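PDB 4MO9: periplasmic binding protein from Veillonella parvula, which probably captures a solute, such as an iron chelate, in the periplasm and hands it to an ABC transporter for uptake. Local coordinates for residues Ser193-Pro198 against Pro336-Asp341; Arg187-Val192 against Ala325-Leu330; Ser178-Asn183 against Tyr352-Pro357; Asp234-Asp239 against Leu253-Asp258. One frame throughout, in Å; residues are numbered along the deposited sequence.

Contact 1: residues Ser193-Pro198 against Pro336-Asp341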
loop_
_atom_site.group_PDB
_atom_site.type_symbol
_atom_site.label_atom_id
_atom_site.label_comp_id
_atom_site.label_asym_id
_atom_site.label_seq_id
_atom_site.Cartn_x
_atom_site.Cartn_y
_atom_site.Cartn_z
ATOM N N SER A 193 9.599 -15.409 13.475
ATOM C CA SER A 193 10.684 -15.315 14.449
ATOM C C SER A 193 11.064 -16.669 15.020
ATOM O O SER A 193 12.176 -16.842 15.534
ATOM C CB SER A 193 10.314 -14.347 15.592
ATOM O OG SER A 193 9.473 -14.979 16.556
ATOM N N LYS A 194 10.152 -17.637 14.941
ATOM C CA LYS A 194 10.406 -18.960 15.509
ATOM C C LYS A 194 10.775 -20.023 14.473
ATOM O O LYS A 194 11.065 -21.170 14.827
ATOM C CB LYS A 194 9.219 -19.411 16.364
ATOM C CG LYS A 194 9.212 -18.754 17.733
ATOM C CD LYS A 194 7.806 -18.475 18.235
ATOM C CE LYS A 194 7.861 -17.591 19.488
ATOM N NZ LYS A 194 6.515 -17.186 19.977
ATOM N N ILE A 195 10.771 -19.633 13.202
ATOM C CA ILE A 195 11.254 -20.498 12.131
ATOM C C ILE A 195 12.768 -20.387 12.054
ATOM O O ILE A 195 13.300 -19.285 11.870
ATOM C CB ILE A 195 10.621 -20.114 10.775
ATOM C CG1 ILE A 195 9.112 -20.358 10.836
ATOM C CG2 ILE A 195 11.253 -20.914 9.620
ATOM C CD1 ILE A 195 8.348 -19.886 9.597
ATOM N N ASN A 196 13.453 -21.526 12.198
ATOM C CA ASN A 196 14.913 -21.588 12.201
ATOM C C ASN A 196 15.507 -22.240 10.931
ATOM O O ASN A 196 16.729 -22.345 10.795
ATOM C CB ASN A 196 15.413 -22.314 13.466
ATOM C CG ASN A 196 14.999 -21.606 14.751
ATOM O OD1 ASN A 196 14.723 -22.238 15.785
ATOM N ND2 ASN A 196 14.944 -20.283 14.685
ATOM N N LYS A 197 14.640 -22.656 10.005
ATOM C CA LYS A 197 15.070 -23.203 8.706
ATOM C C LYS A 197 15.829 -22.154 7.904
ATOM O O LYS A 197 15.699 -20.956 8.174
ATOM C CB LYS A 197 13.856 -23.628 7.873
ATOM C CG LYS A 197 13.185 -24.892 8.328
ATOM C CD LYS A 197 12.257 -25.440 7.261
ATOM C CE LYS A 197 11.387 -24.368 6.641
ATOM N NZ LYS A 197 10.384 -24.948 5.697
ATOM N N PRO A 198 16.600 -22.586 6.891
ATOM C CA PRO A 198 17.281 -21.575 6.074
ATOM C C PRO A 198 16.271 -20.634 5.415
ATOM O O PRO A 198 15.151 -21.065 5.085
ATOM C CB PRO A 198 17.988 -22.406 5.010
ATOM C CG PRO A 198 18.195 -23.747 5.654
ATOM C CD PRO A 198 16.967 -23.958 6.496
ATOM N N PRO A 336 5.528 -22.043 2.897
ATOM C CA PRO A 336 4.190 -22.565 2.578
ATOM C C PRO A 336 3.607 -23.513 3.626
ATOM O O PRO A 336 2.431 -23.380 3.984
ATOM C CB PRO A 336 4.417 -23.324 1.260
ATOM C CG PRO A 336 5.571 -22.627 0.630
ATOM C CD PRO A 336 6.465 -22.202 1.771
ATOM N N GLU A 337 4.412 -24.460 4.102
ATOM C CA GLU A 337 3.937 -25.461 5.049
ATOM C C GLU A 337 3.720 -24.887 6.447
ATOM O O GLU A 337 2.939 -25.434 7.231
ATOM C CB GLU A 337 4.902 -26.648 5.102
ATOM C CG GLU A 337 5.085 -27.352 3.762
ATOM C CD GLU A 337 3.866 -28.170 3.347
ATOM O OE1 GLU A 337 3.729 -28.453 2.135
ATOM O OE2 GLU A 337 3.057 -28.540 4.232
ATOM N N GLU A 338 4.398 -23.785 6.760
ATOM C CA GLU A 338 4.257 -23.164 8.077
ATOM C C GLU A 338 3.051 -22.239 8.134
ATOM O O GLU A 338 2.684 -21.768 9.215
ATOM C CB GLU A 338 5.513 -22.370 8.465
ATOM C CG GLU A 338 6.716 -23.213 8.834
ATOM C CD GLU A 338 7.392 -23.820 7.621
ATOM O OE1 GLU A 338 7.058 -23.423 6.478
ATOM O OE2 GLU A 338 8.259 -24.698 7.807
ATOM N N PHE A 339 2.441 -21.985 6.976
ATOM C CA PHE A 339 1.343 -21.025 6.879
ATOM C C PHE A 339 0.112 -21.540 6.122
ATOM O O PHE A 339 -0.546 -20.772 5.407
ATOM C CB PHE A 339 1.841 -19.704 6.277
ATOM C CG PHE A 339 2.706 -18.897 7.215
ATOM C CD1 PHE A 339 2.138 -17.984 8.084
ATOM C CD2 PHE A 339 4.085 -19.065 7.230
ATOM C CE1 PHE A 339 2.934 -17.235 8.960
ATOM C CE2 PHE A 339 4.892 -18.330 8.093
ATOM C CZ PHE A 339 4.313 -17.407 8.963
ATOM N N LYS A 340 -0.212 -22.821 6.315
ATOM C CA LYS A 340 -1.386 -23.431 5.686
ATOM C C LYS A 340 -2.676 -22.852 6.245
ATOM O O LYS A 340 -3.723 -22.907 5.594
ATOM C CB LYS A 340 -1.391 -24.954 5.871
ATOM C CG LYS A 340 -0.143 -25.646 5.355
ATOM C CD LYS A 340 -0.318 -27.163 5.257
ATOM C CE LYS A 340 -1.190 -27.545 4.062
ATOM N NZ LYS A 340 -1.059 -28.992 3.693
ATOM N N ASP A 341 -2.596 -22.298 7.452
ATOM C CA ASP A 341 -3.768 -21.750 8.123
ATOM C C ASP A 341 -3.988 -20.282 7.765
ATOM O O ASP A 341 -4.863 -19.609 8.337
ATOM C CB ASP A 341 -3.636 -21.919 9.645
ATOM C CG ASP A 341 -2.415 -21.209 10.214
ATOM O OD1 ASP A 341 -1.510 -20.848 9.434
ATOM O OD2 ASP A 341 -2.354 -21.010 11.449
HETATM O O HOH W 1 7.391 -24.372 4.227
#
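Ile195 and Glu338 mark the nearest approach of the two backbones, their CA atoms 8.5 Å apart, where the chain leaving helix 171-194 passes the loop between helices 324-334 and 344-355. In the TroA-like solute-binding fold a long helix of this kind spans the two lobes, and the contact lies beyond its C-terminal end. Two kinds of chemistry share the length of Glu338. Near the backbone its methylenes serve as an apolar surface: Ile195 reaches over them with the terminal methyl of its longer branch, CD1 lying 3.8 Å from Glu338 CG. The same methyl meets the Phe339 ring obliquely, CD1 to CE2 being 4.1 Å. Further out, the Glu338 chain folds at chi2 (76°) and presents its carboxylate to Lys197, which arrives from the opposite direction in a salt bridge. With an alanine in place of Glu338, the ammonium of Lys197 would probably be left without its charged mate, and Ile195 CD1 would lose part of its floor. Tyr335 adds to the apolar surroundings of both Ile195 and Lys197. A water links the other carboxylate oxygen to the backbone, donating to Glu338 OE1 while accepting from Glu337 N at 3.0 Å and, weakly, from Lys197 NZ. In the salt bridge itself, Lys197 NZ meets Glu338 OE2 on its syn side at 3.0 Å, 24° out of the carboxylate plane.

Contact 2: residues Arg187-Val192 against Ala325-Leu330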
loop_
_atom_site.group_PDB
_atom_site.type_symbol
_atom_site.label_atom_id
_atom_site.label_comp_id
_atom_site.label_asym_id
_atom_site.label_seq_id
_atom_site.Cartn_x
_atom_site.Cartn_y
_atom_site.Cartn_z
ATOM N N ARG A 187 0.522 -12.781 14.026
ATOM C CA ARG A 187 0.638 -14.209 13.730
ATOM C C ARG A 187 1.838 -14.433 12.812
ATOM O O ARG A 187 2.671 -15.312 13.066
ATOM C CB ARG A 187 -0.637 -14.756 13.060
ATOM C CG ARG A 187 -0.578 -16.245 12.709
ATOM C CD ARG A 187 -1.834 -16.735 11.961
ATOM N NE ARG A 187 -3.020 -16.756 12.821
ATOM C CZ ARG A 187 -3.984 -15.836 12.802
ATOM N NH1 ARG A 187 -3.922 -14.805 11.958
ATOM N NH2 ARG A 187 -5.017 -15.948 13.637
ATOM N N VAL A 188 1.929 -13.629 11.758
ATOM C CA VAL A 188 3.050 -13.707 10.815
ATOM C C VAL A 188 4.399 -13.430 11.482
ATOM O O VAL A 188 5.318 -14.259 11.402
ATOM C CB VAL A 188 2.869 -12.737 9.624
ATOM C CG1 VAL A 188 4.158 -12.657 8.790
ATOM C CG2 VAL A 188 1.690 -13.166 8.745
ATOM N N LEU A 189 4.517 -12.283 12.147
ATOM C CA LEU A 189 5.800 -11.872 12.712
ATOM C C LEU A 189 6.262 -12.813 13.823
ATOM O O LEU A 189 7.444 -13.154 13.894
ATOM C CB LEU A 189 5.755 -10.415 13.193
ATOM C CG LEU A 189 5.549 -9.357 12.106
ATOM C CD1 LEU A 189 5.447 -7.971 12.701
ATOM C CD2 LEU A 189 6.682 -9.405 11.094
ATOM N N ASP A 190 5.340 -13.248 14.682
ATOM C CA ASP A 190 5.687 -14.215 15.725
ATOM C C ASP A 190 6.175 -15.525 15.134
ATOM O O ASP A 190 7.203 -16.069 15.553
ATOM C CB ASP A 190 4.489 -14.539 16.610
ATOM C CG ASP A 190 4.864 -15.423 17.781
ATOM O OD1 ASP A 190 5.841 -15.083 18.489
ATOM O OD2 ASP A 190 4.207 -16.468 17.992
ATOM N N ARG A 191 5.419 -16.056 14.182
ATOM C CA ARG A 191 5.748 -17.368 13.636
ATOM C C ARG A 191 7.081 -17.308 12.886
ATOM O O ARG A 191 7.922 -18.188 13.056
ATOM C CB ARG A 191 4.610 -17.908 12.761
ATOM C CG ARG A 191 4.663 -19.427 12.558
ATOM C CD ARG A 191 3.438 -19.951 11.799
ATOM N NE ARG A 191 2.213 -19.857 12.598
ATOM C CZ ARG A 191 0.981 -19.978 12.105
ATOM N NH1 ARG A 191 0.799 -20.195 10.807
ATOM N NH2 ARG A 191 -0.069 -19.878 12.906
ATOM N N VAL A 192 7.286 -16.254 12.098
ATOM C CA VAL A 192 8.550 -16.054 11.376
ATOM C C VAL A 192 9.754 -16.059 12.323
ATOM O O VAL A 192 10.794 -16.676 12.031
ATOM C CB VAL A 192 8.541 -14.741 10.550
ATOM C CG1 VAL A 192 9.964 -14.302 10.218
ATOM C CG2 VAL A 192 7.721 -14.912 9.278
ATOM N N ALA A 325 -2.514 -8.281 4.522
ATOM C CA ALA A 325 -2.560 -9.309 3.479
ATOM C C ALA A 325 -1.203 -9.500 2.802
ATOM O O ALA A 325 -0.884 -10.604 2.331
ATOM C CB ALA A 325 -3.624 -8.976 2.447
ATOM N N VAL A 326 -0.414 -8.433 2.724
ATOM C CA VAL A 326 0.909 -8.530 2.103
ATOM C C VAL A 326 1.862 -9.279 3.029
ATOM O O VAL A 326 2.647 -10.119 2.579
ATOM C CB VAL A 326 1.495 -7.149 1.796
ATOM C CG1 VAL A 326 2.886 -7.286 1.204
ATOM C CG2 VAL A 326 0.593 -6.399 0.825
ATOM N N PHE A 327 1.796 -8.970 4.321
ATOM C CA PHE A 327 2.595 -9.690 5.318
ATOM C C PHE A 327 2.306 -11.186 5.217
ATOM O O PHE A 327 3.226 -12.008 5.206
ATOM C CB PHE A 327 2.276 -9.194 6.745
ATOM C CG PHE A 327 3.011 -7.938 7.150
ATOM C CD1 PHE A 327 2.498 -6.684 6.836
ATOM C CD2 PHE A 327 4.189 -8.008 7.890
ATOM C CE1 PHE A 327 3.155 -5.516 7.230
ATOM C CE2 PHE A 327 4.864 -6.834 8.297
ATOM C CZ PHE A 327 4.336 -5.585 7.969
ATOM N N GLU A 328 1.025 -11.536 5.125
ATOM C CA GLU A 328 0.621 -12.937 5.005
ATOM C C GLU A 328 1.088 -13.573 3.698
ATOM O O GLU A 328 1.585 -14.705 3.684
ATOM C CB GLU A 328 -0.897 -13.057 5.122
ATOM C CG GLU A 328 -1.454 -12.740 6.515
ATOM C CD GLU A 328 -2.941 -13.013 6.597
ATOM O OE1 GLU A 328 -3.631 -12.859 5.557
ATOM O OE2 GLU A 328 -3.426 -13.404 7.683
ATOM N N TYR A 329 0.941 -12.845 2.595
ATOM C CA TYR A 329 1.345 -13.378 1.283
ATOM C C TYR A 329 2.836 -13.663 1.219
ATOM O O TYR A 329 3.260 -14.686 0.680
ATOM C CB TYR A 329 0.972 -12.402 0.166
ATOM C CG TYR A 329 1.228 -12.966 -1.213
ATOM C CD1 TYR A 329 2.251 -12.478 -2.018
ATOM C CD2 TYR A 329 0.445 -14.003 -1.705
ATOM C CE1 TYR A 329 2.477 -13.003 -3.290
ATOM C CE2 TYR A 329 0.665 -14.537 -2.974
ATOM C CZ TYR A 329 1.681 -14.035 -3.758
ATOM O OH TYR A 329 1.890 -14.574 -5.017
ATOM N N LEU A 330 3.644 -12.758 1.761
ATOM C CA LEU A 330 5.092 -12.948 1.707
ATOM C C LEU A 330 5.506 -14.137 2.571
ATOM O O LEU A 330 6.272 -14.985 2.131
ATOM C CB LEU A 330 5.828 -11.683 2.147
ATOM C CG LEU A 330 5.765 -10.492 1.195
ATOM C CD1 LEU A 330 6.283 -9.245 1.902
ATOM C CD2 LEU A 330 6.574 -10.773 -0.072
HETATM O O HOH W 2 -2.102 -14.085 9.798
#
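Val188 spreads its two methyls over successive residues of the facing helix, Phe327 and Glu328. CG1, held anti to the backbone N (chi1 170°), points at the backbone of Phe327 and comes within 3.8 Å of its O. CG2 instead rests on the aliphatic stem of Glu328, 3.9 Å from CG, the two side chains crossing at about a right angle. One residue on, Leu189 brings CD2 to 4.2 Å from CE2 of the Phe327 ring, approaching it obliquely. The polar part is joined through water instead. Arg187 NH1 and Glu328 OE2 are 4.5 Å apart, too far for a direct salt bridge, and a water joins them. It accepts from Arg187 NH1 at 2.9 Å, in the plane of the guanidinium, and donates to Glu328 OE2. The other oxygen of this buried carboxylate, OE1, bonds Thr347 OG1, so both oxygens have partners. The segments 187-192 and 325-330 run in broadly the same direction, with axes 9.9 Å apart and inclined at 32°. Around them, Phe327 also packs on Leu227 of helix 224-230 and on Tyr181 and Val185 of helix 171-194, while Tyr329 stacks with Phe365 of strand 365-367.

Contact 3: residues Ser178-Asn183 against Tyr352-Pro357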
loop_
_atom_site.group_PDB
_atom_site.type_symbol
_atom_site.label_atom_id
_atom_site.label_comp_id
_atom_site.label_asym_id
_atom_site.label_seq_id
_atom_site.Cartn_x
_atom_site.Cartn_y
_atom_site.Cartn_z
ATOM N N SER A 178 -8.075 -2.076 13.750
ATOM C CA SER A 178 -6.769 -2.282 14.371
ATOM C C SER A 178 -6.575 -3.731 14.815
ATOM O O SER A 178 -5.489 -4.307 14.655
ATOM C CB SER A 178 -6.615 -1.353 15.577
ATOM O OG SER A 178 -5.305 -1.458 16.108
ATOM N N LYS A 179 -7.621 -4.328 15.373
ATOM C CA LYS A 179 -7.523 -5.715 15.824
ATOM C C LYS A 179 -7.470 -6.664 14.638
ATOM O O LYS A 179 -6.740 -7.660 14.666
ATOM C CB LYS A 179 -8.677 -6.068 16.770
ATOM C CG LYS A 179 -8.552 -5.408 18.144
ATOM C CD LYS A 179 -9.758 -5.726 19.003
ATOM C CE LYS A 179 -9.647 -5.046 20.369
ATOM N NZ LYS A 179 -10.817 -5.398 21.211
ATOM N N PHE A 180 -8.239 -6.366 13.593
ATOM C CA PHE A 180 -8.181 -7.161 12.360
ATOM C C PHE A 180 -6.754 -7.189 11.834
ATOM O O PHE A 180 -6.231 -8.245 11.436
ATOM C CB PHE A 180 -9.101 -6.544 11.296
ATOM C CG PHE A 180 -9.060 -7.245 9.961
ATOM C CD1 PHE A 180 -10.040 -8.179 9.626
ATOM C CD2 PHE A 180 -8.061 -6.962 9.035
ATOM C CE1 PHE A 180 -10.015 -8.830 8.382
ATOM C CE2 PHE A 180 -8.032 -7.610 7.790
ATOM C CZ PHE A 180 -9.011 -8.546 7.471
ATOM N N TYR A 181 -6.137 -6.013 11.792
ATOM C CA TYR A 181 -4.778 -5.865 11.282
ATOM C C TYR A 181 -3.789 -6.566 12.205
ATOM O O TYR A 181 -2.888 -7.301 11.740
ATOM C CB TYR A 181 -4.397 -4.382 11.193
ATOM C CG TYR A 181 -3.041 -4.164 10.563
ATOM C CD1 TYR A 181 -2.906 -4.056 9.180
ATOM C CD2 TYR A 181 -1.891 -4.085 11.345
ATOM C CE1 TYR A 181 -1.661 -3.871 8.590
ATOM C CE2 TYR A 181 -0.641 -3.890 10.769
ATOM C CZ TYR A 181 -0.533 -3.786 9.392
ATOM O OH TYR A 181 0.712 -3.608 8.811
ATOM N N THR A 182 -3.954 -6.318 13.503
ATOM C CA THR A 182 -3.053 -6.837 14.527
ATOM C C THR A 182 -3.102 -8.360 14.625
ATOM O O THR A 182 -2.033 -8.988 14.748
ATOM C CB THR A 182 -3.357 -6.208 15.918
ATOM O OG1 THR A 182 -3.263 -4.782 15.818
ATOM C CG2 THR A 182 -2.363 -6.696 16.984
ATOM N N ASN A 183 -4.305 -8.957 14.606
ATOM C CA ASN A 183 -4.432 -10.420 14.649
ATOM C C ASN A 183 -3.501 -11.039 13.607
ATOM O O ASN A 183 -2.802 -12.017 13.873
ATOM C CB ASN A 183 -5.862 -10.913 14.323
ATOM C CG ASN A 183 -6.921 -10.449 15.322
ATOM O OD1 ASN A 183 -6.618 -10.045 16.453
ATOM N ND2 ASN A 183 -8.191 -10.507 14.896
ATOM N N TYR A 352 -12.283 -5.896 2.641
ATOM C CA TYR A 352 -13.316 -5.234 1.839
ATOM C C TYR A 352 -14.722 -5.555 2.349
ATOM O O TYR A 352 -15.519 -4.638 2.593
ATOM C CB TYR A 352 -13.219 -5.629 0.361
ATOM C CG TYR A 352 -12.273 -4.780 -0.460
ATOM C CD1 TYR A 352 -10.896 -4.941 -0.355
ATOM C CD2 TYR A 352 -12.760 -3.832 -1.351
ATOM C CE1 TYR A 352 -10.019 -4.165 -1.107
ATOM C CE2 TYR A 352 -11.898 -3.042 -2.102
ATOM C CZ TYR A 352 -10.527 -3.220 -1.987
ATOM O OH TYR A 352 -9.659 -2.435 -2.735
ATOM N N ASP A 353 -15.035 -6.847 2.476
ATOM C CA ASP A 353 -16.371 -7.283 2.906
ATOM C C ASP A 353 -16.782 -6.642 4.236
ATOM O O ASP A 353 -17.908 -6.165 4.387
ATOM C CB ASP A 353 -16.430 -8.809 3.051
ATOM C CG ASP A 353 -16.455 -9.542 1.710
ATOM O OD1 ASP A 353 -16.744 -8.914 0.665
ATOM O OD2 ASP A 353 -16.189 -10.764 1.712
ATOM N N LYS A 354 -15.856 -6.626 5.191
ATOM C CA LYS A 354 -16.140 -6.127 6.539
ATOM C C LYS A 354 -16.229 -4.608 6.666
ATOM O O LYS A 354 -17.102 -4.105 7.384
ATOM C CB LYS A 354 -15.104 -6.646 7.545
ATOM C CG LYS A 354 -15.376 -8.049 8.073
ATOM C CD LYS A 354 -14.235 -8.545 8.972
ATOM C CE LYS A 354 -14.085 -7.693 10.234
ATOM N NZ LYS A 354 -15.212 -7.866 11.196
ATOM N N PHE A 355 -15.339 -3.878 5.987
ATOM C CA PHE A 355 -15.165 -2.441 6.273
ATOM C C PHE A 355 -15.424 -1.479 5.112
ATOM O O PHE A 355 -15.904 -0.365 5.330
ATOM C CB PHE A 355 -13.752 -2.176 6.792
ATOM C CG PHE A 355 -13.393 -2.979 8.004
ATOM C CD1 PHE A 355 -14.127 -2.854 9.176
ATOM C CD2 PHE A 355 -12.309 -3.850 7.979
ATOM C CE1 PHE A 355 -13.797 -3.593 10.303
ATOM C CE2 PHE A 355 -11.969 -4.588 9.110
ATOM C CZ PHE A 355 -12.716 -4.457 10.268
ATOM N N LEU A 356 -15.093 -1.894 3.890
ATOM C CA LEU A 356 -15.125 -0.966 2.759
ATOM C C LEU A 356 -16.494 -0.888 2.071
ATOM O O LEU A 356 -17.205 -1.885 1.949
ATOM C CB LEU A 356 -14.011 -1.292 1.753
ATOM C CG LEU A 356 -12.594 -1.014 2.267
ATOM C CD1 LEU A 356 -11.517 -1.469 1.269
ATOM C CD2 LEU A 356 -12.417 0.467 2.580
ATOM N N PRO A 357 -16.872 0.319 1.634
ATOM C CA PRO A 357 -18.117 0.521 0.892
ATOM C C PRO A 357 -17.964 0.165 -0.592
ATOM O O PRO A 357 -18.894 0.403 -1.368
ATOM C CB PRO A 357 -18.358 2.019 1.035
ATOM C CG PRO A 357 -16.986 2.609 1.116
ATOM C CD PRO A 357 -16.139 1.583 1.848
#
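Phe355 turns its edge toward the face of Phe180 in a T-shaped pair that joins the long interlobe helix of the TroA-like fold, 171-194, to helix 344-355. The ring planes stand at 85° with centroids 5.8 Å apart, yet the approach is off-centre: Phe355 CE2 lies 4.0 Å from Phe180 CG, near the root of that ring. Phe180 CG is anti to its own N (chi1 177°), which carries the ring out toward the second helix. Aliphatic contacts flank this pair. Lys354 bends its chain at chi3 and chi4 to bring CE within 4.1 Å of Phe180 CD1, while its CB sits over the centre of one Phe355 face. Cation-pi contact with Arg184 and packing on Thr347 and Glu350 complete the setting of Phe180. No hydrogen bond joins the two segments; within helix 171-194, Ser178 O accepts from Thr182 N and, from the opposite face of its carbonyl plane, from Thr182 OG1 at 2.6 Å.

Contact 4: residues Asp234-Asp239 against Leu253-Asp258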
loop_
_atom_site.group_PDB
_atom_site.type_symbol
_atom_site.label_atom_id
_atom_site.label_comp_id
_atom_site.label_asym_id
_atom_site.label_seq_id
_atom_site.Cartn_x
_atom_site.Cartn_y
_atom_site.Cartn_z
ATOM N N ASP A 234 15.688 -13.916 2.476
ATOM C CA ASP A 234 16.992 -13.324 2.199
ATOM C C ASP A 234 16.919 -12.566 0.869
ATOM O O ASP A 234 16.947 -13.176 -0.204
ATOM C CB ASP A 234 18.065 -14.419 2.124
ATOM C CG ASP A 234 19.472 -13.858 2.010
ATOM O OD1 ASP A 234 19.621 -12.626 1.864
ATOM O OD2 ASP A 234 20.440 -14.654 2.054
ATOM N N VAL A 235 16.816 -11.240 0.939
ATOM C CA VAL A 235 16.703 -10.407 -0.262
ATOM C C VAL A 235 18.042 -10.322 -1.017
ATOM O O VAL A 235 18.979 -9.671 -0.550
ATOM C CB VAL A 235 16.203 -8.995 0.103
ATOM C CG1 VAL A 235 16.061 -8.136 -1.139
ATOM C CG2 VAL A 235 14.868 -9.079 0.848
ATOM N N ILE A 236 18.136 -10.964 -2.185
ATOM C CA ILE A 236 19.438 -11.090 -2.862
ATOM C C ILE A 236 20.071 -9.740 -3.228
ATOM O O ILE A 236 21.286 -9.642 -3.416
ATOM C CB ILE A 236 19.383 -11.995 -4.133
ATOM C CG1 ILE A 236 18.632 -11.309 -5.285
ATOM C CG2 ILE A 236 18.796 -13.377 -3.805
ATOM C CD1 ILE A 236 18.811 -12.021 -6.646
ATOM N N THR A 237 19.241 -8.706 -3.332
ATOM C CA THR A 237 19.701 -7.374 -3.719
ATOM C C THR A 237 20.008 -6.466 -2.519
ATOM O O THR A 237 20.396 -5.313 -2.711
ATOM C CB THR A 237 18.660 -6.661 -4.615
ATOM O OG1 THR A 237 17.349 -6.852 -4.067
ATOM C CG2 THR A 237 18.696 -7.206 -6.042
ATOM N N LYS A 238 19.839 -6.982 -1.301
ATOM C CA LYS A 238 19.967 -6.170 -0.077
ATOM C C LYS A 238 21.256 -5.336 0.037
ATOM O O LYS A 238 21.237 -4.247 0.620
ATOM C CB LYS A 238 19.781 -7.033 1.182
ATOM C CG LYS A 238 20.938 -7.982 1.478
ATOM C CD LYS A 238 20.525 -9.085 2.452
ATOM C CE LYS A 238 21.678 -10.066 2.665
ATOM N NZ LYS A 238 21.232 -11.392 3.194
ATOM N N ASP A 239 22.360 -5.832 -0.525
ATOM C CA ASP A 239 23.644 -5.129 -0.458
ATOM C C ASP A 239 23.965 -4.290 -1.698
ATOM O O ASP A 239 24.773 -3.363 -1.627
ATOM C CB ASP A 239 24.791 -6.118 -0.220
ATOM C CG ASP A 239 24.811 -6.667 1.191
ATOM O OD1 ASP A 239 24.483 -5.912 2.134
ATOM O OD2 ASP A 239 25.163 -7.858 1.350
ATOM N N LEU A 253 21.033 -13.858 -12.741
ATOM C CA LEU A 253 21.511 -15.142 -13.248
ATOM C C LEU A 253 22.553 -15.763 -12.310
ATOM O O LEU A 253 22.527 -16.972 -12.059
ATOM C CB LEU A 253 22.082 -14.987 -14.663
ATOM C CG LEU A 253 21.143 -14.401 -15.724
ATOM C CD1 LEU A 253 21.822 -14.273 -17.084
ATOM C CD2 LEU A 253 19.886 -15.237 -15.849
ATOM N N GLU A 254 23.456 -14.936 -11.788
ATOM C CA GLU A 254 24.537 -15.416 -10.927
ATOM C C GLU A 254 24.022 -15.855 -9.557
ATOM O O GLU A 254 24.471 -16.860 -9.003
ATOM C CB GLU A 254 25.598 -14.328 -10.760
ATOM C CG GLU A 254 26.278 -13.917 -12.063
ATOM C CD GLU A 254 27.167 -12.692 -11.903
ATOM O OE1 GLU A 254 26.806 -11.789 -11.110
ATOM O OE2 GLU A 254 28.221 -12.635 -12.572
ATOM N N LYS A 255 23.086 -15.089 -9.007
ATOM C CA LYS A 255 22.526 -15.410 -7.699
ATOM C C LYS A 255 21.604 -16.621 -7.747
ATOM O O LYS A 255 21.534 -17.379 -6.780
ATOM C CB LYS A 255 21.777 -14.209 -7.113
ATOM C CG LYS A 255 22.684 -13.104 -6.597
ATOM C CD LYS A 255 23.685 -13.652 -5.588
ATOM C CE LYS A 255 24.429 -12.531 -4.876
ATOM N NZ LYS A 255 25.194 -11.692 -5.835
ATOM N N ASN A 256 20.909 -16.798 -8.872
ATOM C CA ASN A 256 19.968 -17.908 -9.046
ATOM C C ASN A 256 19.049 -18.063 -7.836
ATOM O O ASN A 256 19.124 -19.048 -7.113
ATOM C CB ASN A 256 20.729 -19.215 -9.313
ATOM C CG ASN A 256 19.847 -20.297 -9.913
ATOM O OD1 ASN A 256 18.792 -20.017 -10.490
ATOM N ND2 ASN A 256 20.284 -21.546 -9.785
ATOM N N PRO A 257 18.178 -17.076 -7.605
ATOM C CA PRO A 257 17.414 -17.052 -6.349
ATOM C C PRO A 257 16.399 -18.193 -6.228
ATOM O O PRO A 257 15.919 -18.706 -7.251
ATOM C CB PRO A 257 16.693 -15.702 -6.410
ATOM C CG PRO A 257 16.544 -15.428 -7.890
ATOM C CD PRO A 257 17.800 -15.982 -8.520
ATOM N N ASP A 258 16.087 -18.587 -4.992
ATOM C CA ASP A 258 15.072 -19.612 -4.743
ATOM C C ASP A 258 13.697 -19.173 -5.251
ATOM O O ASP A 258 12.918 -19.988 -5.749
ATOM C CB ASP A 258 14.965 -19.913 -3.243
ATOM C CG ASP A 258 16.208 -20.602 -2.682
ATOM O OD1 ASP A 258 16.773 -21.488 -3.362
ATOM O OD2 ASP A 258 16.610 -20.254 -1.550
#
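Ile236 fills the close part of this contact, wedging its two branches against Lys255 and Pro257. With chi1 at 72° its longer branch is flanked by both the backbone N and the carbonyl carbon, which sends CD1 to the base of the lysine, 3.7 Å from Lys255 CB. The isoleucine and lysine chains lie alongside one another, running opposite ways. The shorter branch takes the other neighbour, Ile236 CG2 standing 4.1 Å from Pro257 CB. Phe251 and Tyr203 also touch Ile236, extending the apolar patch beyond the two segments. Matters change toward solvent. Lys255 is gripped by its first carbons alone, and its exposed chain, bent at chi2 and chi4, carries the ammonium away from that patch. On the far side lies the type I turn from Val235 to Lys238, closed by Lys238 N to Val235 O at 2.9 Å, with the Lys238 side chain exposed. Asn256, with its positive phi of 47°, ends helix 249-255 and turns the chain into Pro257. Strand 234-235, helix 249-255 and strand 259-263 thus make a beta-alpha-beta crossover, its two strands parallel and separated in the sheet by strand 201-206, as in the alpha/beta lobes of solute-binding proteins.

In the fold
Contacts 2 and 3 lie on helix 171-194 and contact 1 follows at its C-terminal end, whereas contact 4 concerns the sheet of one lobe. Contacts 2 and 3 are buried and largely apolar, methyls on a helix surface in one and perpendicular rings in the other; contact 2 adds a water-mediated charged pair, contact 3 no polar bond between its segments. They meet where Phe327 CE1 packs on Tyr181 OH. Contacts 1 and 4 lie nearer the surface, and in both an isoleucine supplies the apolar part beside exposed lysines. Contact 1 has an ion pair across its segments, while contact 4 is held across its own by apolar contact. Arg191 ties contacts 1 and 2 together, bridging to Asp341; contact 4 touches none of the others.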